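Local atomic coordinates of tartronic semialdehyde reductase (Salmonella typhimurium, PDB entry 1YB4), a protein that probably catalyses the reversible, NAD(P)H-dependent reduction of tartronate semialdehyde (2-hydroxy-3-oxopropanoate) to (R)-glycerate, as a member of the HIBADH-related family. Residues A[231-235]-A[236-240]; A[266-269]-A[270-274]; A[181-184]-A[185-189]. All blocks are in the same frame, centred on the assembly; numbering follows the deposited sequence.

Contact 1 of 3, residues A[231-235]-A[236-240]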
ATOM      1  N   PRO A 231      -5.942  25.063  11.118  1.00 52.54           N
ATOM      2  CA  PRO A 231      -6.758  24.838   9.928  1.00 52.96           C
ATOM      3  C   PRO A 231      -6.641  25.835   8.778  1.00 54.26           C
ATOM      4  O   PRO A 231      -6.530  27.054   8.956  1.00 53.79           O
ATOM      5  CB  PRO A 231      -8.167  24.766  10.495  1.00 52.50           C
ATOM      6  CG  PRO A 231      -7.933  24.037  11.775  1.00 54.50           C
ATOM      7  CD  PRO A 231      -6.700  24.736  12.338  1.00 54.21           C
ATOM      8  N   GLY A 232      -6.655  25.257   7.586  1.00 55.24           N
ATOM      9  CA  GLY A 232      -6.602  25.986   6.341  1.00 53.76           C
ATOM     10  C   GLY A 232      -7.504  25.071   5.541  1.00 53.21           C
ATOM     11  O   GLY A 232      -8.303  25.509   4.714  1.00 57.57           O
ATOM     12  N   PHE A 233      -7.363  23.778   5.832  1.00 47.73           N
ATOM     13  CA  PHE A 233      -8.144  22.712   5.220  1.00 43.12           C
ATOM     14  C   PHE A 233      -8.055  21.493   6.153  1.00 40.90           C
ATOM     15  O   PHE A 233      -7.021  20.809   6.206  1.00 38.54           O
ATOM     16  CB  PHE A 233      -7.600  22.361   3.831  1.00 40.29           C
ATOM     17  CG  PHE A 233      -8.550  21.534   3.013  1.00 35.87           C
ATOM     18  CD1 PHE A 233      -9.706  22.098   2.495  1.00 34.95           C
ATOM     19  CD2 PHE A 233      -8.338  20.176   2.842  1.00 34.86           C
ATOM     20  CE1 PHE A 233     -10.633  21.329   1.823  1.00 31.68           C
ATOM     21  CE2 PHE A 233      -9.263  19.396   2.171  1.00 30.66           C
ATOM     22  CZ  PHE A 233     -10.415  19.972   1.664  1.00 30.94           C
ATOM     23  N   LYS A 234      -9.135  21.237   6.892  1.00 37.12           N
ATOM     24  CA  LYS A 234      -9.172  20.129   7.852  1.00 39.46           C
ATOM     25  C   LYS A 234      -8.960  18.745   7.240  1.00 36.21           C
ATOM     26  O   LYS A 234      -9.403  18.456   6.125  1.00 34.12           O
ATOM     27  CB  LYS A 234     -10.507  20.104   8.632  1.00 42.82           C
ATOM     28  CG  LYS A 234     -10.881  21.360   9.432  1.00 44.76           C
ATOM     29  CD  LYS A 234     -12.225  21.151  10.148  1.00 46.92           C
ATOM     30  CE  LYS A 234     -12.871  22.455  10.644  1.00 48.44           C
ATOM     31  NZ  LYS A 234     -11.978  23.282  11.507  1.00 47.00           N
ATOM     32  N   ILE A 235      -8.285  17.887   7.994  1.00 34.03           N
ATOM     33  CA  ILE A 235      -8.041  16.526   7.565  1.00 29.92           C
ATOM     34  C   ILE A 235      -9.394  15.856   7.387  1.00 29.96           C
ATOM     35  O   ILE A 235      -9.618  15.151   6.408  1.00 27.67           O
ATOM     36  CB  ILE A 235      -7.174  15.781   8.602  1.00 29.18           C
ATOM     37  CG1 ILE A 235      -5.739  16.312   8.506  1.00 26.11           C
ATOM     38  CG2 ILE A 235      -7.234  14.272   8.378  1.00 28.70           C
ATOM     39  CD1 ILE A 235      -4.736  15.653   9.445  1.00 28.44           C
ATOM     40  N   ALA A 236     -10.314  16.104   8.313  1.00 32.16           N
ATOM     41  CA  ALA A 236     -11.653  15.517   8.199  1.00 33.44           C
ATOM     42  C   ALA A 236     -12.275  15.845   6.839  1.00 32.86           C
ATOM     43  O   ALA A 236     -13.011  15.045   6.266  1.00 35.98           O
ATOM     44  CB  ALA A 236     -12.548  16.024   9.307  1.00 33.22           C
ATOM     45  N   LEU A 237     -11.977  17.030   6.329  1.00 30.97           N
ATOM     46  CA  LEU A 237     -12.484  17.463   5.039  1.00 30.42           C
ATOM     47  C   LEU A 237     -11.807  16.713   3.883  1.00 30.73           C
ATOM     48  O   LEU A 237     -12.469  16.189   2.973  1.00 27.89           O
ATOM     49  CB  LEU A 237     -12.264  18.967   4.901  1.00 29.14           C
ATOM     50  CG  LEU A 237     -13.530  19.756   5.200  1.00 36.07           C
ATOM     51  CD1 LEU A 237     -13.181  21.103   5.831  1.00 40.31           C
ATOM     52  CD2 LEU A 237     -14.322  19.915   3.888  1.00 37.74           C
ATOM     53  N   HIS A 238     -10.479  16.667   3.914  1.00 29.43           N
ATOM     54  CA  HIS A 238      -9.761  15.961   2.874  1.00 30.91           C
ATOM     55  C   HIS A 238     -10.142  14.477   2.942  1.00 30.30           C
ATOM     56  O   HIS A 238      -9.999  13.745   1.955  1.00 30.74           O
ATOM     57  CB  HIS A 238      -8.240  16.151   3.030  1.00 30.00           C
ATOM     58  CG  HIS A 238      -7.499  16.121   1.732  1.00 27.47           C
ATOM     59  ND1 HIS A 238      -6.242  16.668   1.578  1.00 27.73           N
ATOM     60  CD2 HIS A 238      -7.843  15.618   0.521  1.00 24.88           C
ATOM     61  CE1 HIS A 238      -5.846  16.506   0.327  1.00 28.77           C
ATOM     62  NE2 HIS A 238      -6.801  15.872  -0.335  1.00 29.18           N
ATOM     63  N   GLN A 239     -10.635  14.033   4.101  1.00 30.05           N
ATOM     64  CA  GLN A 239     -11.058  12.634   4.252  1.00 29.69           C
ATOM     65  C   GLN A 239     -12.322  12.406   3.423  1.00 29.31           C
ATOM     66  O   GLN A 239     -12.399  11.465   2.633  1.00 27.80           O
ATOM     67  CB  GLN A 239     -11.334  12.291   5.721  1.00 27.05           C
ATOM     68  CG  GLN A 239     -10.090  12.101   6.578  1.00 26.46           C
ATOM     69  CD  GLN A 239     -10.025  10.730   7.236  1.00 29.31           C
ATOM     70  OE1 GLN A 239      -9.778   9.724   6.572  1.00 30.49           O
ATOM     71  NE2 GLN A 239     -10.256  10.684   8.545  1.00 27.09           N
ATOM     72  N   LYS A 240     -13.305  13.281   3.614  1.00 30.33           N
ATOM     73  CA  LYS A 240     -14.553  13.194   2.875  1.00 33.00           C
ATOM     74  C   LYS A 240     -14.222  13.241   1.371  1.00 33.57           C
ATOM     75  O   LYS A 240     -14.789  12.482   0.578  1.00 32.39           O
ATOM     76  CB  LYS A 240     -15.483  14.349   3.292  1.00 35.89           C
ATOM     77  CG  LYS A 240     -16.880  14.395   2.627  1.00 42.26           C
ATOM     78  CD  LYS A 240     -16.927  15.295   1.369  1.00 45.82           C
ATOM     79  CE  LYS A 240     -16.367  16.700   1.647  1.00 50.37           C
ATOM     80  NZ  LYS A 240     -16.392  17.613   0.458  1.00 50.90           N
TER
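The ring of F233 lies against the first turn of the helix that follows it, touching L237 and H238. L237 CB sits over one ring face in a CH-pi contact, 4.2 Å from the F233 ring centroid and displaced toward the rim, beside CZ. The second aromatic contact is an offset edge-to-face pair: F233 directs its CE2 edge at the imidazole of H238, with planes 80° apart and centroids separated by 5.5 Å. F233 CG stands anti to the backbone N (chi1 -165°), which swings the ring to the carbonyl side, across L237 and H238. F233 CE2 also comes within 3.5 Å of H238 CB.

Among the polar contacts, K234 occupies the N-cap position, and its carbonyl receives the first helical bonds. H238 N donates to K234 O at 3.0 Å, in the carbonyl plane and fairly straight (163°), whereas L237 N makes a weak bond to the same oxygen. One residue on, Q239 N bonds to I235 O at 2.8 Å. H238 is gripped at both nitrogens, NE2 by Q176 O and ND1 by H279 ND1.

The apolar contacts are looser: K234 CB meets L237 CD1 at 4.0 Å, and I235 CG2 lies near Q239 CG. The start of helix 235-251 touches helix 167-195 through F233 and H238, and I235 packs on C269 of helix 257-271.

Contact 2 of 3, residues A[266-269]-A[270-274]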
ATOM      1  N   PHE A 266      -4.753   9.106   6.973  1.00 27.09           N
ATOM      2  CA  PHE A 266      -5.599  10.144   7.567  1.00 29.39           C
ATOM      3  C   PHE A 266      -6.369   9.533   8.727  1.00 28.51           C
ATOM      4  O   PHE A 266      -6.728  10.227   9.674  1.00 30.71           O
ATOM      5  CB  PHE A 266      -6.602  10.720   6.552  1.00 24.77           C
ATOM      6  CG  PHE A 266      -6.026  11.802   5.664  1.00 24.27           C
ATOM      7  CD1 PHE A 266      -5.030  12.649   6.134  1.00 21.09           C
ATOM      8  CD2 PHE A 266      -6.503  11.982   4.365  1.00 25.63           C
ATOM      9  CE1 PHE A 266      -4.519  13.649   5.331  1.00 23.34           C
ATOM     10  CE2 PHE A 266      -5.995  12.987   3.545  1.00 24.77           C
ATOM     11  CZ  PHE A 266      -5.002  13.821   4.029  1.00 24.98           C
ATOM     12  N   ASN A 267      -6.629   8.230   8.642  1.00 29.05           N
ATOM     13  CA  ASN A 267      -7.344   7.533   9.698  1.00 27.34           C
ATOM     14  C   ASN A 267      -6.448   7.495  10.922  1.00 27.51           C
ATOM     15  O   ASN A 267      -6.931   7.554  12.052  1.00 29.95           O
ATOM     16  CB  ASN A 267      -7.713   6.103   9.281  1.00 22.82           C
ATOM     17  CG  ASN A 267      -8.934   6.046   8.383  1.00 21.51           C
ATOM     18  OD1 ASN A 267      -9.719   6.985   8.335  1.00 21.89           O
ATOM     19  ND2 ASN A 267      -9.110   4.928   7.681  1.00 20.68           N
ATOM     20  N   THR A 268      -5.143   7.391  10.696  1.00 25.83           N
ATOM     21  CA  THR A 268      -4.193   7.381  11.801  1.00 25.94           C
ATOM     22  C   THR A 268      -4.156   8.780  12.422  1.00 24.92           C
ATOM     23  O   THR A 268      -4.076   8.914  13.636  1.00 22.89           O
ATOM     24  CB  THR A 268      -2.782   6.919  11.313  1.00 29.66           C
ATOM     25  OG1 THR A 268      -2.827   5.515  11.025  1.00 30.76           O
ATOM     26  CG2 THR A 268      -1.706   7.157  12.375  1.00 28.16           C
ATOM     27  N   CYS A 269      -4.259   9.822  11.603  1.00 24.31           N
ATOM     28  CA  CYS A 269      -4.269  11.178  12.145  1.00 27.78           C
ATOM     29  C   CYS A 269      -5.522  11.362  13.030  1.00 30.64           C
ATOM     30  O   CYS A 269      -5.417  11.739  14.211  1.00 30.68           O
ATOM     31  CB  CYS A 269      -4.267  12.224  11.023  1.00 27.09           C
ATOM     32  SG  CYS A 269      -2.770  12.251   9.965  1.00 30.42           S
ATOM     33  N   ALA A 270      -6.699  11.083  12.472  1.00 29.81           N
ATOM     34  CA  ALA A 270      -7.943  11.218  13.231  1.00 30.82           C
ATOM     35  C   ALA A 270      -7.832  10.426  14.518  1.00 29.14           C
ATOM     36  O   ALA A 270      -8.277  10.871  15.559  1.00 34.07           O
ATOM     37  CB  ALA A 270      -9.127  10.717  12.416  1.00 33.12           C
ATOM     38  N   ALA A 271      -7.209   9.260  14.447  1.00 28.00           N
ATOM     39  CA  ALA A 271      -7.042   8.416  15.619  1.00 29.91           C
ATOM     40  C   ALA A 271      -6.144   9.059  16.654  1.00 32.42           C
ATOM     41  O   ALA A 271      -6.134   8.660  17.815  1.00 33.03           O
ATOM     42  CB  ALA A 271      -6.456   7.080  15.217  1.00 27.93           C
ATOM     43  N   ASN A 272      -5.376  10.053  16.229  1.00 36.05           N
ATOM     44  CA  ASN A 272      -4.453  10.714  17.132  1.00 36.75           C
ATOM     45  C   ASN A 272      -4.661  12.227  17.180  1.00 38.15           C
ATOM     46  O   ASN A 272      -3.704  12.996  17.233  1.00 38.29           O
ATOM     47  CB  ASN A 272      -3.012  10.351  16.733  1.00 34.85           C
ATOM     48  CG  ASN A 272      -2.708   8.852  16.915  1.00 36.02           C
ATOM     49  OD1 ASN A 272      -2.388   8.396  18.014  1.00 36.37           O
ATOM     50  ND2 ASN A 272      -2.828   8.082  15.834  1.00 33.96           N
ATOM     51  N   GLY A 273      -5.929  12.635  17.160  1.00 40.12           N
ATOM     52  CA  GLY A 273      -6.290  14.045  17.239  1.00 41.40           C
ATOM     53  C   GLY A 273      -5.819  14.987  16.144  1.00 41.81           C
ATOM     54  O   GLY A 273      -5.379  16.104  16.432  1.00 43.23           O
ATOM     55  N   GLY A 274      -5.914  14.552  14.891  1.00 40.11           N
ATOM     56  CA  GLY A 274      -5.499  15.390  13.785  1.00 34.24           C
ATOM     57  C   GLY A 274      -6.661  15.726  12.871  1.00 33.62           C
ATOM     58  O   GLY A 274      -6.501  16.485  11.919  1.00 35.70           O
TER
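N272 folds back from the end of its helix onto T268, one turn earlier. Its CB lies 3.6 Å from T268 O, and with chi1 at -65° CG is placed beside the backbone N, which turns the amide back toward T268 O. CG remains near the same oxygen. At the tip, ND2 donates to T268 O at 2.7 Å; the N-H...O angle is 159° and the oxygen lies in the amide plane, a side-chain bond to a main-chain carbonyl at the helix terminus. ND2 also passes T268 CG2 at 3.8 Å, the two side chains running side by side in the same direction.

The backbone ends the helix with a Schellman motif. G273, at positive phi, is the C-prime residue; G274 N reaches C269 O at 2.9 Å, and G273 N makes a weak bond to A270 O. C269 O accepts from N272 N as well, at 2.6 Å, the two donors approaching from opposite faces of the carbonyl plane. Before this, A270 N to F266 O is a nearly straight helical bond (178°).

T268 OG1 bonds to M289 O of the third subunit and N255 ND2 of the second, placing this helix end at subunit interfaces. Within the chain, F266 packs on helix 235-251, while T268, C269 and N272 rest against helix 283-290.

Contact 3 of 3, residues A[181-184]-A[185-189]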
ATOM      1  N   LEU A 181      -1.635  13.045  -2.115  1.00 25.37           N
ATOM      2  CA  LEU A 181      -0.428  12.311  -2.414  1.00 25.37           C
ATOM      3  C   LEU A 181       0.845  13.181  -2.314  1.00 24.53           C
ATOM      4  O   LEU A 181       1.879  12.699  -1.849  1.00 21.84           O
ATOM      5  CB  LEU A 181      -0.557  11.644  -3.795  1.00 24.16           C
ATOM      6  CG  LEU A 181      -1.248  10.277  -3.694  1.00 22.63           C
ATOM      7  CD1 LEU A 181      -2.612  10.431  -3.018  1.00 14.51           C
ATOM      8  CD2 LEU A 181      -1.384   9.670  -5.077  1.00 17.36           C
ATOM      9  N   ASN A 182       0.775  14.452  -2.730  1.00 23.20           N
ATOM     10  CA  ASN A 182       1.946  15.344  -2.654  1.00 21.86           C
ATOM     11  C   ASN A 182       2.280  15.643  -1.194  1.00 23.61           C
ATOM     12  O   ASN A 182       3.456  15.634  -0.805  1.00 24.97           O
ATOM     13  CB  ASN A 182       1.690  16.643  -3.411  1.00 17.27           C
ATOM     14  CG  ASN A 182       1.935  16.498  -4.891  1.00 20.33           C
ATOM     15  OD1 ASN A 182       1.915  15.385  -5.424  1.00 20.89           O
ATOM     16  ND2 ASN A 182       2.161  17.619  -5.573  1.00 15.37           N
ATOM     17  N   ILE A 183       1.250  15.878  -0.382  1.00 23.86           N
ATOM     18  CA  ILE A 183       1.473  16.144   1.036  1.00 23.56           C
ATOM     19  C   ILE A 183       2.127  14.926   1.687  1.00 23.94           C
ATOM     20  O   ILE A 183       3.054  15.062   2.483  1.00 25.87           O
ATOM     21  CB  ILE A 183       0.144  16.475   1.786  1.00 20.43           C
ATOM     22  CG1 ILE A 183      -0.379  17.842   1.336  1.00 19.44           C
ATOM     23  CG2 ILE A 183       0.381  16.507   3.280  1.00 12.59           C
ATOM     24  CD1 ILE A 183      -1.783  18.195   1.865  1.00 22.06           C
ATOM     25  N   GLU A 184       1.661  13.732   1.337  1.00 23.36           N
ATOM     26  CA  GLU A 184       2.217  12.527   1.927  1.00 23.02           C
ATOM     27  C   GLU A 184       3.657  12.336   1.460  1.00 24.96           C
ATOM     28  O   GLU A 184       4.522  11.893   2.224  1.00 25.27           O
ATOM     29  CB  GLU A 184       1.353  11.323   1.553  1.00 25.41           C
ATOM     30  CG  GLU A 184       1.498  10.113   2.474  1.00 24.91           C
ATOM     31  CD  GLU A 184       2.676   9.228   2.116  1.00 29.44           C
ATOM     32  OE1 GLU A 184       3.181   9.331   0.975  1.00 25.57           O
ATOM     33  OE2 GLU A 184       3.080   8.410   2.974  1.00 29.03           O
ATOM     34  N   ALA A 185       3.920  12.689   0.208  1.00 24.72           N
ATOM     35  CA  ALA A 185       5.268  12.549  -0.323  1.00 27.40           C
ATOM     36  C   ALA A 185       6.264  13.426   0.445  1.00 27.29           C
ATOM     37  O   ALA A 185       7.314  12.951   0.880  1.00 29.51           O
ATOM     38  CB  ALA A 185       5.286  12.882  -1.808  1.00 24.47           C
ATOM     39  N   VAL A 186       5.939  14.702   0.619  1.00 27.12           N
ATOM     40  CA  VAL A 186       6.824  15.606   1.353  1.00 25.61           C
ATOM     41  C   VAL A 186       7.043  15.062   2.777  1.00 25.71           C
ATOM     42  O   VAL A 186       8.145  15.169   3.330  1.00 27.84           O
ATOM     43  CB  VAL A 186       6.222  17.048   1.406  1.00 23.76           C
ATOM     44  CG1 VAL A 186       7.198  18.022   2.073  1.00 17.62           C
ATOM     45  CG2 VAL A 186       5.904  17.511  -0.021  1.00 19.87           C
ATOM     46  N   SER A 187       6.004  14.459   3.354  1.00 24.72           N
ATOM     47  CA  SER A 187       6.076  13.886   4.706  1.00 26.65           C
ATOM     48  C   SER A 187       7.075  12.717   4.811  1.00 28.28           C
ATOM     49  O   SER A 187       7.848  12.619   5.769  1.00 26.37           O
ATOM     50  CB  SER A 187       4.690  13.384   5.135  1.00 27.05           C
ATOM     51  OG  SER A 187       3.706  14.404   5.055  1.00 25.92           O
ATOM     52  N   GLU A 188       7.050  11.829   3.823  1.00 29.07           N
ATOM     53  CA  GLU A 188       7.934  10.670   3.818  1.00 30.89           C
ATOM     54  C   GLU A 188       9.389  11.063   3.582  1.00 31.42           C
ATOM     55  O   GLU A 188      10.297  10.503   4.188  1.00 30.74           O
ATOM     56  CB  GLU A 188       7.492   9.669   2.741  1.00 32.82           C
ATOM     57  CG  GLU A 188       6.361   8.757   3.170  1.00 30.49           C
ATOM     58  CD  GLU A 188       6.087   7.619   2.185  1.00 34.50           C
ATOM     59  OE1 GLU A 188       7.045   7.083   1.572  1.00 29.38           O
ATOM     60  OE2 GLU A 188       4.904   7.240   2.042  1.00 35.89           O
ATOM     61  N   ALA A 189       9.597  12.031   2.693  1.00 32.28           N
ATOM     62  CA  ALA A 189      10.933  12.518   2.356  1.00 30.04           C
ATOM     63  C   ALA A 189      11.601  13.286   3.502  1.00 29.08           C
ATOM     64  O   ALA A 189      12.768  13.054   3.820  1.00 29.72           O
ATOM     65  CB  ALA A 189      10.850  13.396   1.117  1.00 30.06           C
TER
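S187 is bound twice to I183, four residues back in the same helix. Its backbone N donates to I183 O at 3.1 Å, and its hydroxyl OG donates to that same oxygen at 2.7 Å, the two arriving from opposite faces of the carbonyl plane. With chi1 at -56° OG lies beside the backbone N, from where it can turn back on the preceding turn. The hydroxyl thus spends its hydrogen inside the helix, although S187 is buried against V283 and L286 of helix 283-290 and M224 of helix 215-225. The small side chain of A185 also fits closely, its CB 3.4 Å from L181 O, and V186 CG2 approaches N182 O at 3.2 Å.

The backbone bonds form the i to i+4 ladder of an alpha-helix, here a section of the long helix 167-195 in the C-terminal, largely helical part of this HIBADH-related enzyme. V186 N to N182 O is the straightest of the four backbone bonds between the segments, at 171°, and E188 N to E184 O is another, at 3.0 Å.

No side of this contact is loose or open to solvent, because every touching residue is buried; the contrast is between the well-determined side of S187, A185 and V186 and a doubtful pair of carboxylates, those of E184 and E188, whose nearest oxygens are modelled too close together to be reliable. E184 CG is anti to the backbone N (chi1 -159°), and its chain bends at chi2. E188 has firmer partners in the fourth subunit, where N258 N bonds to OE2 and T259 OG1 to OE1. Across the same interface L181 packs on A185 of that subunit, and N182 meets its counterpart N182.

Overall arrangement
All three contacts belong to the helical C-terminal part of the chain. Contacts 1 and 2, with centres about 11 Å apart, touch directly: I235 CG2 comes within 3.5 Å of F266 CD1, and I235 CD1 within 3.2 Å of G274 O, joining the start of helix 235-251 to the end of helix 257-271. Contact 3 stands apart, its centre about 16 Å from each of the others and its nearest atoms about 5 and 6 Å away from contacts 1 and 2. Contact 1 lies closest to the predicted active site, the F233 side chain being about 6 Å from that of K172; contacts 2 and 3 lie away from that site and meet other subunits of the tetramer.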